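Local coordinates for periplasmic cell division protein (SufI) (Aquifex aeolicus, PDB 6SYY), which binds copper ions in several sites and is probably an oxidoreductase of the multicopper oxidase family, to which laccases also belong, at residues A[64-69]-A[108-113]; A[81-86]-A[172-177]; A[112-117]-A[135-140]; A[166-171]-A[216-221]; A[202-207]-A[232-237]. All blocks are in the same frame, centred on the assembly; numbering follows the deposited sequence.

Interactions 2 and 5 are the buried contacts, whereas interactions 1, 3 and 4 are partly buried; interaction 3 has the largest share of exposed residues. Interactions 1 and 2 share a sheet, since strands 63-72 and 80-86 are neighbours in it. Interaction 3 takes up the chain where interaction 1 ends and shares G112 and E113 with it. Helix 166-172 joins interactions 2 and 4: its body meets segment 216-221 of a loop and its end meets strand 80-86. The chemistry follows position: strand pairing in 1 and 5, leucine-aromatic packing in 2, waters and charged side chains in 3, and tyrosine rings in 4.

Interaction 1 of 5, residues A[64-69]-A[108-113]; sequences SITAKW and VNNSGE
A67 and V108 are joined through their backbones, with A67 N donating to V108 O at 3.1 Å. V108 N reaches back to I65 O (2.9 Å), and N110 N goes forward to A67 O (2.8 Å). This alternation, together with the 7° between the strand directions, identifies a parallel pair in which T66 is matched with V108 and A67 with N109. On the face carrying T66 and V108 the two side chains stand side by side and point the same way, T66 OG1 lying 3.6 Å from V108 CB. A67 is on the other face, where its CB meets S111 CB at 4.1 Å.

Past N110 the direct pairing gives way. A water bridges W69 N and N110 O, and W69 NE1 makes a weak bond to S111 O, 2.9 Å long but bent to 120° at the hydrogen. The bend that presents S111 is held from within by N109. Its OD1 accepts from S111 N, which comes from above the carbonyl plane, and from S111 OG, which lies in that plane on a lone pair at 2.6 Å. S111 OG sits between its own backbone N and carbonyl carbon (chi1 70°). N109 ND2 donates to E113 O, so both ends of the amide are engaged.

Farther out, W69 packs on L83 and Y168, and E113 forms a salt bridge with R165. The pattern is that of parallel neighbouring strands of a cupredoxin-type sheet, the second leading into an Asx turn at N109; the copper ligand H159 is about 10 Å from A67, side chain to side chain.

Interaction 2 of 5, residues A[81-86]-A[172-177]; sequences DMLVYE and YGLAGM
L174 crosses Y85 at about a right angle and places CD2 over the centre of the ring, 3.8 Å from the centroid and 7° off the normal, which defines a CH-pi contact. L174 CB meets the same ring toward its hydroxyl end, 3.7 Å from Y85 CE2. L83 lies obliquely against the leucine from another direction, its CB 3.6 Å from L174 CD2. An alanine at Y85 would probably leave L174 CD2 without the ring it rests on and open a gap beside the leucine.

Nearer the start of strand 80-86, L83 N donates to Y172 O (2.8 Å) from above the carbonyl plane. M82 bends at chi3 (66°), bringing CE within 3.6 Å of G173 CA. The Y172 ring turns its edge to D81 O. G173 CA comes within 3.1 Å of L83 O, and a CB there would collide with that oxygen.

G173 ends helix 166-172 in a Schellman motif, and the chain then runs on into strand 176-181. Strand 80-86 pairs with strand 63-72, while Y172 stacks on Y168 one helical turn back; the contact therefore lays the helix end and the approach to one sheet against a strand of another.

Interaction 3 of 5, residues A[112-117]-A[135-140]; sequences GEDSII and AVKDGE
S115 and V136 exchange two backbone hydrogen bonds, S115 N to V136 O at 3.1 Å and V136 N to S115 O at 3.0 Å. They form a single antiparallel bridge of the hydrogen-bonded kind between two loop segments. V136 O has a further donor in N109 ND2, so this carbonyl serves more than the bridge.

The polar side-chain contacts lie toward G112. There G112 N donates to D138 OD1 at 2.8 Å, approaching from well above the carboxylate plane. D138 CG is anti to the backbone N (chi1 178°), which brings that carbon within 3.5 Å of G112 N. Within segment 135-140, K137 to E140 form a type II turn, and E140 OE1 accepts from K137 N.

Water carries the charged part of the contact. D114 and K137 lie side by side and point the same way, D114 OD1 being 3.7 Å from K137 CG, but their charged ends do not touch: D114 OD2 and K137 NZ are 5.2 Å apart. One water bridges those two atoms, and another runs from D114 OD1 to D138 N.

Apolar contact is mainly at the I116 end, where I116 CB rests 3.8 Å from A135 CA. I116 also bonds through its backbone to H161, a copper ligand.

Direct bonds thus use backbone groups and one carboxylate, whereas the opposite charges of D114 and K137 meet through solvent. Their attraction is therefore likely to be partly screened, and the apolar contact at I116 lies on the side of the copper site.

Interaction 4 of 5, residues A[166-171]-A[216-221]; sequences TGYQVY and LVYNPM
Y171 and Y218 meet where helix 166-172 of the cupredoxin-type multicopper oxidase fold packs on a loop between strands 200-208 and 230-233. Both tyrosines have CG anti to their backbone N (chi1 180° for Y171, -176° for Y218), and the side chains run antiparallel past one another. Their ring planes are 34° apart with centroids separated by 5.1 Å, an oblique pair. Y218 CD1 lies over one face of the Y171 ring, 3.5 Å from Y171 CD2.

Farther along its side chain, Y171 CE2 touches L216 CB at 4.0 Å. Y171 OH is 2.7 Å from V217 O, a weak bond at best, as a second acceptor competes for the hydroxyl proton; the hydroxyl is also bonded to T209 N. Y168, about one helical turn earlier, crosses Y218 obliquely, CD2 to CD2 at 4.2 Å, while its CA lies over a face of the Y218 ring. P220 CD sits over the centre of a face of that ring, 3.6 Å above its plane.

Y218 OH bonds to E513 in helix 512-516. The same oxygen comes within 3.6 Å of G167 C, and a CB on G167 would fall only 2.6 Å from Y218 OH.

Interaction 5 of 5, residues A[202-207]-A[232-237]; sequences PLIIQD and LVNLTP
N234 grips strand 200-208 with both ends of its amide. Its ND2 donates to P202 O at 2.9 Å, almost straight at the hydrogen (172°) and with the acceptor in the amide plane, while its OD1 accepts from I204 N at 2.8 Å. The side chain places CG anti to the carbonyl carbon (chi1 -52°) and crosses I204 at about a right angle. N234 N adds a bond to I204 O (3.0 Å), so three of the five hydrogen bonds between the segments involve this residue. An alanine at N234 would probably leave P202 O and I204 N without these partners, with the backbone bond to I204 O left to hold the turn.

The other two bonds join Q206 and L232: Q206 N to L232 O at 2.9 Å and L232 N to Q206 O at 2.7 Å. Together with the non-hydrogen-bonded pair of I205 and V233, they define an antiparallel register. L203 crosses V233 obliquely on one face, its CD2 3.8 Å from V233 CG1.

Against this close pairing, the strands part beside L235. There a water donates to I204 O and accepts from L235 N, 2.9 Å from each atom. V233 and T236 bond through their backbones in both directions, and N234 and L235 between them, both with positive phi, form the type I' turn of a two-residue beta hairpin.

N234 ND2 has another partner in N50 O. Strand 200-208 pairs in parallel with strand 247-254, where L203 packs on F250, so it lies between that strand and the hairpin of strands 230-233 and 236-237.

Interaction 1 of 5, residues A[64-69]-A[108-113]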
# COMPACT_ATOMS: atom_id res chain seq x y z
N SER A 64 6.98 -0.41 21.36
CA SER A 64 7.07 -1.82 21.00
C SER A 64 5.93 -2.18 20.06
O SER A 64 4.76 -1.88 20.34
CB SER A 64 7.05 -2.71 22.24
OG SER A 64 8.19 -2.49 23.04
N ILE A 65 6.27 -2.81 18.94
CA ILE A 65 5.29 -3.34 18.00
C ILE A 65 5.51 -4.85 17.96
O ILE A 65 6.52 -5.31 17.42
CB ILE A 65 5.43 -2.71 16.61
CG1 ILE A 65 5.38 -1.19 16.72
CG2 ILE A 65 4.33 -3.22 15.69
CD1 ILE A 65 5.73 -0.48 15.46
N THR A 66 4.59 -5.60 18.53
CA THR A 66 4.75 -7.04 18.69
C THR A 66 3.85 -7.78 17.71
O THR A 66 2.63 -7.58 17.71
CB THR A 66 4.43 -7.47 20.12
OG1 THR A 66 5.20 -6.68 21.04
CG2 THR A 66 4.76 -8.94 20.32
N ALA A 67 4.45 -8.63 16.88
CA ALA A 67 3.70 -9.56 16.05
C ALA A 67 3.46 -10.84 16.84
O ALA A 67 4.40 -11.38 17.44
CB ALA A 67 4.43 -9.86 14.75
N LYS A 68 2.22 -11.31 16.86
CA LYS A 68 1.90 -12.47 17.68
C LYS A 68 0.71 -13.21 17.08
O LYS A 68 -0.08 -12.65 16.31
CB LYS A 68 1.59 -12.06 19.13
CG LYS A 68 0.28 -11.30 19.29
CD LYS A 68 -0.11 -11.21 20.76
CE LYS A 68 -1.54 -10.72 20.91
NZ LYS A 68 -1.97 -10.62 22.33
N TRP A 69 0.61 -14.49 17.44
CA TRP A 69 -0.56 -15.28 17.10
C TRP A 69 -1.69 -15.02 18.09
O TRP A 69 -1.46 -14.82 19.28
CB TRP A 69 -0.22 -16.77 17.12
CG TRP A 69 0.52 -17.20 15.91
CD1 TRP A 69 1.84 -17.53 15.84
CD2 TRP A 69 -0.01 -17.34 14.59
NE1 TRP A 69 2.16 -17.88 14.55
CE2 TRP A 69 1.04 -17.76 13.76
CE3 TRP A 69 -1.28 -17.15 14.03
CZ2 TRP A 69 0.87 -18.00 12.40
CZ3 TRP A 69 -1.45 -17.38 12.68
CH2 TRP A 69 -0.38 -17.81 11.88
N VAL A 108 9.11 -6.42 18.17
CA VAL A 108 9.23 -7.63 18.97
C VAL A 108 8.52 -8.76 18.22
O VAL A 108 7.32 -8.66 17.92
CB VAL A 108 8.63 -7.43 20.37
CG1 VAL A 108 8.89 -8.66 21.24
CG2 VAL A 108 9.20 -6.17 21.00
N ASN A 109 9.25 -9.82 17.92
CA ASN A 109 8.78 -10.87 17.02
C ASN A 109 8.34 -12.08 17.83
O ASN A 109 9.17 -12.85 18.32
CB ASN A 109 9.87 -11.25 16.02
CG ASN A 109 9.38 -12.23 14.97
OD1 ASN A 109 8.17 -12.45 14.82
ND2 ASN A 109 10.31 -12.83 14.24
N ASN A 110 7.03 -12.26 17.97
CA ASN A 110 6.44 -13.48 18.52
C ASN A 110 5.59 -14.19 17.47
O ASN A 110 4.63 -14.88 17.81
CB ASN A 110 5.62 -13.17 19.77
CG ASN A 110 6.46 -12.63 20.91
OD1 ASN A 110 7.65 -12.91 21.00
ND2 ASN A 110 5.83 -11.86 21.80
N SER A 111 5.93 -14.01 16.20
CA SER A 111 5.15 -14.58 15.11
C SER A 111 5.46 -16.05 14.85
O SER A 111 4.73 -16.68 14.08
CB SER A 111 5.38 -13.78 13.83
OG SER A 111 6.70 -13.98 13.33
N GLY A 112 6.52 -16.60 15.45
CA GLY A 112 6.87 -17.99 15.25
C GLY A 112 7.90 -18.24 14.16
O GLY A 112 8.35 -19.39 14.02
N GLU A 113 8.29 -17.22 13.40
CA GLU A 113 9.30 -17.37 12.37
C GLU A 113 10.01 -16.04 12.20
O GLU A 113 9.64 -15.03 12.81
CB GLU A 113 8.68 -17.85 11.05
CG GLU A 113 7.55 -16.96 10.56
CD GLU A 113 7.00 -17.42 9.22
OE1 GLU A 113 7.74 -17.36 8.22
OE2 GLU A 113 5.82 -17.85 9.17
O HOH W 1 2.56 -15.40 19.38

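Interaction 2 of 5, residues A[81-86]-A[172-177]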
# COMPACT_ATOMS: atom_id res chain seq x y z
N ASP A 81 -7.55 -18.16 13.46
CA ASP A 81 -6.17 -18.01 13.88
C ASP A 81 -5.48 -17.03 12.95
O ASP A 81 -5.41 -17.26 11.73
CB ASP A 81 -5.46 -19.36 13.87
CG ASP A 81 -5.96 -20.29 14.97
OD1 ASP A 81 -6.88 -19.90 15.72
OD2 ASP A 81 -5.43 -21.42 15.07
N MET A 82 -4.97 -15.93 13.50
CA MET A 82 -4.36 -14.89 12.69
C MET A 82 -3.19 -14.26 13.44
O MET A 82 -3.06 -14.38 14.66
CB MET A 82 -5.37 -13.80 12.31
CG MET A 82 -6.43 -14.25 11.33
SD MET A 82 -7.47 -12.88 10.81
CE MET A 82 -6.28 -11.88 9.93
N LEU A 83 -2.34 -13.58 12.67
CA LEU A 83 -1.27 -12.76 13.21
C LEU A 83 -1.73 -11.32 13.32
O LEU A 83 -2.50 -10.83 12.49
CB LEU A 83 -0.03 -12.84 12.32
CG LEU A 83 0.78 -14.15 12.29
CD1 LEU A 83 1.67 -14.21 11.06
CD2 LEU A 83 1.61 -14.29 13.55
N VAL A 84 -1.28 -10.63 14.37
CA VAL A 84 -1.59 -9.21 14.54
C VAL A 84 -0.33 -8.50 15.01
O VAL A 84 0.53 -9.08 15.68
CB VAL A 84 -2.74 -8.96 15.55
CG1 VAL A 84 -4.04 -9.54 15.04
CG2 VAL A 84 -2.40 -9.52 16.92
N TYR A 85 -0.22 -7.23 14.63
CA TYR A 85 0.72 -6.32 15.25
C TYR A 85 0.04 -5.71 16.47
O TYR A 85 -1.03 -5.10 16.35
CB TYR A 85 1.15 -5.22 14.27
CG TYR A 85 2.13 -5.66 13.20
CD1 TYR A 85 3.31 -6.31 13.54
CD2 TYR A 85 1.89 -5.40 11.86
CE1 TYR A 85 4.22 -6.71 12.56
CE2 TYR A 85 2.79 -5.78 10.87
CZ TYR A 85 3.95 -6.44 11.23
OH TYR A 85 4.84 -6.82 10.25
N GLU A 86 0.63 -5.91 17.65
CA GLU A 86 0.10 -5.34 18.88
C GLU A 86 0.89 -4.09 19.24
O GLU A 86 2.11 -4.14 19.41
CB GLU A 86 0.14 -6.34 20.04
CG GLU A 86 -0.42 -5.74 21.33
CD GLU A 86 -0.86 -6.78 22.35
OE1 GLU A 86 -0.60 -7.98 22.13
OE2 GLU A 86 -1.46 -6.38 23.37
N TYR A 172 -1.95 -13.65 6.72
CA TYR A 172 -2.46 -14.12 8.00
C TYR A 172 -2.72 -12.99 8.99
O TYR A 172 -3.23 -13.25 10.08
CB TYR A 172 -1.52 -15.17 8.61
CG TYR A 172 -1.93 -16.56 8.20
CD1 TYR A 172 -1.43 -17.15 7.04
CD2 TYR A 172 -2.85 -17.28 8.96
CE1 TYR A 172 -1.83 -18.41 6.66
CE2 TYR A 172 -3.25 -18.55 8.58
CZ TYR A 172 -2.74 -19.11 7.43
OH TYR A 172 -3.13 -20.37 7.05
N GLY A 173 -2.39 -11.74 8.65
CA GLY A 173 -2.89 -10.64 9.44
C GLY A 173 -1.95 -9.50 9.74
O GLY A 173 -2.38 -8.48 10.29
N LEU A 174 -0.67 -9.63 9.41
CA LEU A 174 0.30 -8.57 9.69
C LEU A 174 0.18 -7.52 8.58
O LEU A 174 0.81 -7.62 7.53
CB LEU A 174 1.71 -9.12 9.80
CG LEU A 174 1.94 -10.12 10.94
CD1 LEU A 174 3.41 -10.52 11.02
CD2 LEU A 174 1.45 -9.54 12.26
N ALA A 175 -0.67 -6.52 8.82
CA ALA A 175 -0.88 -5.43 7.88
C ALA A 175 -1.57 -4.29 8.62
O ALA A 175 -2.52 -4.52 9.37
CB ALA A 175 -1.71 -5.85 6.67
N GLY A 176 -1.09 -3.08 8.40
CA GLY A 176 -1.68 -1.92 9.04
C GLY A 176 -1.44 -0.67 8.22
O GLY A 176 -0.54 -0.62 7.36
N MET A 177 -2.25 0.34 8.50
CA MET A 177 -2.19 1.63 7.82
C MET A 177 -1.47 2.66 8.68
O MET A 177 -1.59 2.64 9.91
CB MET A 177 -3.60 2.12 7.47
CG MET A 177 -3.66 3.54 6.92
SD MET A 177 -5.32 4.09 6.47
CE MET A 177 -5.67 3.03 5.07

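Interaction 3 of 5, residues A[112-117]-A[135-140]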
# COMPACT_ATOMS: atom_id res chain seq x y z
N GLY A 112 6.52 -16.60 15.45
CA GLY A 112 6.87 -17.99 15.25
C GLY A 112 7.90 -18.24 14.16
O GLY A 112 8.35 -19.39 14.02
N GLU A 113 8.29 -17.22 13.40
CA GLU A 113 9.30 -17.37 12.37
C GLU A 113 10.01 -16.04 12.20
O GLU A 113 9.64 -15.03 12.81
CB GLU A 113 8.68 -17.85 11.05
CG GLU A 113 7.55 -16.96 10.56
CD GLU A 113 7.00 -17.42 9.22
OE1 GLU A 113 7.74 -17.36 8.22
OE2 GLU A 113 5.82 -17.85 9.17
N ASP A 114 11.04 -16.03 11.35
CA ASP A 114 11.75 -14.79 11.04
C ASP A 114 10.78 -13.75 10.50
O ASP A 114 9.85 -14.07 9.75
CB ASP A 114 12.86 -15.05 10.02
CG ASP A 114 13.97 -15.92 10.56
OD1 ASP A 114 13.79 -16.51 11.65
OD2 ASP A 114 15.02 -16.02 9.90
N SER A 115 11.00 -12.49 10.87
CA SER A 115 10.15 -11.42 10.37
C SER A 115 10.83 -10.08 10.58
O SER A 115 11.80 -9.96 11.33
CB SER A 115 8.77 -11.44 11.04
OG SER A 115 7.90 -10.52 10.42
N ILE A 116 10.28 -9.07 9.91
CA ILE A 116 10.73 -7.69 10.04
C ILE A 116 9.60 -6.82 9.49
O ILE A 116 8.89 -7.22 8.57
CB ILE A 116 12.06 -7.44 9.28
CG1 ILE A 116 12.61 -6.05 9.59
CG2 ILE A 116 11.89 -7.65 7.78
CD1 ILE A 116 13.26 -5.94 10.96
N ILE A 117 9.41 -5.65 10.09
CA ILE A 117 8.38 -4.73 9.63
C ILE A 117 8.98 -3.80 8.59
O ILE A 117 10.04 -3.20 8.83
CB ILE A 117 7.79 -3.92 10.80
CG1 ILE A 117 7.34 -4.85 11.93
CG2 ILE A 117 6.62 -3.07 10.31
CD1 ILE A 117 6.79 -4.10 13.12
N ALA A 135 15.91 -9.24 9.19
CA ALA A 135 14.85 -10.01 9.82
C ALA A 135 15.39 -10.73 11.05
O ALA A 135 16.53 -11.21 11.07
CB ALA A 135 14.26 -11.01 8.84
N VAL A 136 14.58 -10.78 12.10
CA VAL A 136 14.98 -11.36 13.37
C VAL A 136 14.18 -12.64 13.60
O VAL A 136 13.06 -12.80 13.10
CB VAL A 136 14.79 -10.37 14.54
CG1 VAL A 136 15.61 -9.12 14.29
CG2 VAL A 136 13.32 -10.02 14.71
N LYS A 137 14.77 -13.55 14.37
CA LYS A 137 14.14 -14.83 14.66
C LYS A 137 12.99 -14.65 15.66
O LYS A 137 12.84 -13.61 16.30
CB LYS A 137 15.18 -15.81 15.22
CG LYS A 137 16.34 -16.10 14.28
CD LYS A 137 17.32 -17.07 14.93
CE LYS A 137 18.27 -17.67 13.90
NZ LYS A 137 19.04 -16.63 13.17
N ASP A 138 12.17 -15.70 15.77
CA ASP A 138 11.11 -15.70 16.77
C ASP A 138 11.71 -15.55 18.16
O ASP A 138 12.74 -16.15 18.48
CB ASP A 138 10.29 -17.00 16.68
CG ASP A 138 9.18 -17.08 17.74
OD1 ASP A 138 8.21 -16.29 17.67
OD2 ASP A 138 9.28 -17.95 18.63
N GLY A 139 11.07 -14.72 18.99
CA GLY A 139 11.60 -14.35 20.29
C GLY A 139 12.58 -13.21 20.27
O GLY A 139 12.97 -12.74 21.35
N GLU A 140 13.00 -12.73 19.10
CA GLU A 140 13.98 -11.67 19.00
C GLU A 140 13.32 -10.33 18.72
O GLU A 140 12.14 -10.23 18.38
CB GLU A 140 15.02 -12.00 17.92
CG GLU A 140 16.12 -12.95 18.40
CD GLU A 140 17.18 -13.23 17.35
OE1 GLU A 140 17.01 -12.77 16.19
OE2 GLU A 140 18.17 -13.91 17.68
O HOH W 2 12.58 -17.82 13.79
O HOH W 3 17.60 -15.21 11.08

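Interaction 4 of 5, residues A[166-171]-A[216-221]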
# COMPACT_ATOMS: atom_id res chain seq x y z
N THR A 166 6.69 -13.23 3.12
CA THR A 166 5.91 -12.00 3.23
C THR A 166 4.46 -12.24 2.85
O THR A 166 3.55 -11.73 3.51
CB THR A 166 6.54 -10.91 2.36
OG1 THR A 166 7.81 -10.52 2.91
CG2 THR A 166 5.63 -9.68 2.31
N GLY A 167 4.22 -13.01 1.78
CA GLY A 167 2.85 -13.33 1.42
C GLY A 167 2.11 -14.06 2.53
O GLY A 167 0.94 -13.79 2.80
N TYR A 168 2.80 -14.98 3.21
CA TYR A 168 2.17 -15.71 4.30
C TYR A 168 1.78 -14.78 5.44
O TYR A 168 0.64 -14.81 5.92
CB TYR A 168 3.09 -16.82 4.80
CG TYR A 168 2.53 -17.60 5.97
CD1 TYR A 168 2.71 -17.16 7.28
CD2 TYR A 168 1.80 -18.76 5.77
CE1 TYR A 168 2.19 -17.85 8.35
CE2 TYR A 168 1.28 -19.47 6.83
CZ TYR A 168 1.47 -19.01 8.12
OH TYR A 168 0.95 -19.71 9.19
N GLN A 169 2.72 -13.96 5.91
CA GLN A 169 2.48 -13.20 7.12
C GLN A 169 1.48 -12.07 6.88
O GLN A 169 0.65 -11.77 7.75
CB GLN A 169 3.79 -12.67 7.68
CG GLN A 169 4.72 -13.77 8.19
CD GLN A 169 5.77 -13.25 9.14
OE1 GLN A 169 6.43 -12.24 8.87
NE2 GLN A 169 5.91 -13.92 10.28
N VAL A 170 1.55 -11.41 5.72
CA VAL A 170 0.56 -10.39 5.40
C VAL A 170 -0.82 -11.01 5.33
O VAL A 170 -1.78 -10.52 5.94
CB VAL A 170 0.93 -9.68 4.09
CG1 VAL A 170 -0.20 -8.76 3.64
CG2 VAL A 170 2.23 -8.90 4.26
N TYR A 171 -0.94 -12.13 4.60
CA TYR A 171 -2.23 -12.78 4.45
C TYR A 171 -2.80 -13.24 5.79
O TYR A 171 -4.02 -13.21 5.98
CB TYR A 171 -2.11 -13.97 3.50
CG TYR A 171 -3.40 -14.71 3.28
CD1 TYR A 171 -4.40 -14.18 2.48
CD2 TYR A 171 -3.62 -15.95 3.87
CE1 TYR A 171 -5.59 -14.86 2.28
CE2 TYR A 171 -4.80 -16.64 3.67
CZ TYR A 171 -5.79 -16.09 2.87
OH TYR A 171 -6.97 -16.75 2.65
N LEU A 216 -8.26 -19.56 7.94
CA LEU A 216 -7.80 -19.05 6.66
C LEU A 216 -7.16 -20.16 5.84
O LEU A 216 -6.52 -21.06 6.38
CB LEU A 216 -6.81 -17.91 6.86
CG LEU A 216 -7.41 -16.62 7.44
CD1 LEU A 216 -6.32 -15.67 7.90
CD2 LEU A 216 -8.32 -15.95 6.42
N VAL A 217 -7.36 -20.08 4.53
CA VAL A 217 -6.77 -21.01 3.58
C VAL A 217 -5.80 -20.23 2.70
O VAL A 217 -6.21 -19.28 2.01
CB VAL A 217 -7.85 -21.71 2.74
CG1 VAL A 217 -7.23 -22.76 1.84
CG2 VAL A 217 -8.92 -22.31 3.64
N TYR A 218 -4.53 -20.62 2.72
CA TYR A 218 -3.49 -19.96 1.93
C TYR A 218 -2.88 -21.01 1.01
O TYR A 218 -1.97 -21.74 1.40
CB TYR A 218 -2.43 -19.32 2.83
CG TYR A 218 -1.38 -18.55 2.05
CD1 TYR A 218 -1.72 -17.41 1.33
CD2 TYR A 218 -0.05 -18.95 2.04
CE1 TYR A 218 -0.77 -16.70 0.61
CE2 TYR A 218 0.91 -18.25 1.33
CZ TYR A 218 0.55 -17.12 0.62
OH TYR A 218 1.49 -16.41 -0.09
N ASN A 219 -3.39 -21.08 -0.22
CA ASN A 219 -2.86 -21.99 -1.24
C ASN A 219 -2.62 -21.21 -2.52
O ASN A 219 -3.40 -21.29 -3.48
CB ASN A 219 -3.80 -23.18 -1.47
CG ASN A 219 -5.21 -22.75 -1.83
OD1 ASN A 219 -5.61 -21.61 -1.58
ND2 ASN A 219 -5.97 -23.66 -2.43
N PRO A 220 -1.54 -20.42 -2.57
CA PRO A 220 -1.15 -19.80 -3.84
C PRO A 220 -0.82 -20.88 -4.86
O PRO A 220 -0.01 -21.77 -4.60
CB PRO A 220 0.07 -18.96 -3.46
CG PRO A 220 0.62 -19.62 -2.23
CD PRO A 220 -0.58 -20.13 -1.49
N MET A 221 -1.47 -20.80 -6.02
CA MET A 221 -1.30 -21.78 -7.08
C MET A 221 -0.14 -21.37 -7.97
O MET A 221 -0.24 -20.39 -8.72
CB MET A 221 -2.59 -21.93 -7.89
CG MET A 221 -3.74 -22.59 -7.13
SD MET A 221 -3.38 -24.30 -6.67
CE MET A 221 -4.92 -24.74 -5.87

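Interaction 5 of 5, residues A[202-207]-A[232-237]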
# COMPACT_ATOMS: atom_id res chain seq x y z
N PRO A 202 -10.54 4.74 6.74
CA PRO A 202 -9.66 3.81 6.03
C PRO A 202 -10.46 2.67 5.42
O PRO A 202 -11.42 2.18 6.00
CB PRO A 202 -8.72 3.30 7.13
CG PRO A 202 -9.53 3.39 8.37
CD PRO A 202 -10.43 4.59 8.20
N LEU A 203 -10.04 2.25 4.22
CA LEU A 203 -10.63 1.09 3.55
C LEU A 203 -9.48 0.19 3.13
O LEU A 203 -8.95 0.30 2.02
CB LEU A 203 -11.50 1.51 2.37
CG LEU A 203 -12.69 2.45 2.64
CD1 LEU A 203 -13.45 2.70 1.35
CD2 LEU A 203 -13.63 1.89 3.70
N ILE A 204 -9.08 -0.70 4.03
CA ILE A 204 -8.03 -1.67 3.76
C ILE A 204 -8.70 -2.87 3.10
O ILE A 204 -9.31 -3.70 3.76
CB ILE A 204 -7.27 -2.06 5.03
CG1 ILE A 204 -6.62 -0.81 5.65
CG2 ILE A 204 -6.24 -3.14 4.73
CD1 ILE A 204 -6.36 -0.91 7.13
N ILE A 205 -8.60 -2.94 1.77
CA ILE A 205 -9.31 -3.95 1.00
C ILE A 205 -8.42 -5.18 0.81
O ILE A 205 -7.28 -5.07 0.35
CB ILE A 205 -9.77 -3.39 -0.36
CG1 ILE A 205 -10.56 -2.11 -0.15
CG2 ILE A 205 -10.61 -4.42 -1.10
CD1 ILE A 205 -11.09 -1.51 -1.44
N GLN A 206 -8.95 -6.34 1.18
CA GLN A 206 -8.21 -7.59 1.14
C GLN A 206 -9.16 -8.70 0.72
O GLN A 206 -10.34 -8.69 1.06
CB GLN A 206 -7.60 -7.93 2.50
CG GLN A 206 -6.68 -6.87 3.07
CD GLN A 206 -6.09 -7.29 4.40
OE1 GLN A 206 -4.89 -7.57 4.50
NE2 GLN A 206 -6.93 -7.35 5.42
N ASP A 207 -8.64 -9.66 -0.03
CA ASP A 207 -9.39 -10.87 -0.35
C ASP A 207 -8.77 -12.04 0.39
O ASP A 207 -7.54 -12.17 0.46
CB ASP A 207 -9.45 -11.14 -1.86
CG ASP A 207 -8.08 -11.25 -2.49
OD1 ASP A 207 -7.13 -10.61 -2.00
OD2 ASP A 207 -7.96 -11.97 -3.50
N LEU A 232 -12.86 -8.52 1.95
CA LEU A 232 -12.92 -7.92 3.27
C LEU A 232 -12.47 -6.47 3.19
O LEU A 232 -11.60 -6.12 2.39
CB LEU A 232 -12.03 -8.67 4.28
CG LEU A 232 -12.40 -10.10 4.69
CD1 LEU A 232 -12.05 -11.11 3.61
CD2 LEU A 232 -11.69 -10.46 5.98
N VAL A 233 -13.08 -5.64 4.03
CA VAL A 233 -12.64 -4.27 4.23
C VAL A 233 -12.39 -4.10 5.72
O VAL A 233 -13.32 -4.27 6.53
CB VAL A 233 -13.66 -3.24 3.73
CG1 VAL A 233 -13.07 -1.85 3.78
CG2 VAL A 233 -14.12 -3.59 2.32
N ASN A 234 -11.15 -3.81 6.09
CA ASN A 234 -10.76 -3.71 7.49
C ASN A 234 -11.12 -4.99 8.24
O ASN A 234 -11.62 -4.95 9.37
CB ASN A 234 -11.39 -2.49 8.15
CG ASN A 234 -11.13 -1.23 7.36
OD1 ASN A 234 -10.18 -1.15 6.59
ND2 ASN A 234 -11.99 -0.22 7.56
N LEU A 235 -10.88 -6.13 7.60
CA LEU A 235 -11.22 -7.45 8.14
C LEU A 235 -12.71 -7.59 8.41
O LEU A 235 -13.12 -8.28 9.35
CB LEU A 235 -10.42 -7.77 9.40
CG LEU A 235 -8.98 -8.25 9.20
CD1 LEU A 235 -8.43 -8.79 10.49
CD2 LEU A 235 -8.91 -9.31 8.10
N THR A 236 -13.55 -6.96 7.59
CA THR A 236 -14.99 -7.08 7.70
C THR A 236 -15.54 -7.72 6.43
O THR A 236 -15.39 -7.13 5.34
CB THR A 236 -15.66 -5.73 7.94
OG1 THR A 236 -14.99 -5.04 9.00
CG2 THR A 236 -17.13 -5.92 8.32
N PRO A 237 -16.17 -8.89 6.51
CA PRO A 237 -16.78 -9.48 5.32
C PRO A 237 -18.14 -8.87 5.03
O PRO A 237 -18.91 -8.57 5.94
CB PRO A 237 -16.90 -10.96 5.69
CG PRO A 237 -17.11 -10.92 7.18
CD PRO A 237 -16.29 -9.76 7.69
O HOH W 4 -9.35 -6.29 5.15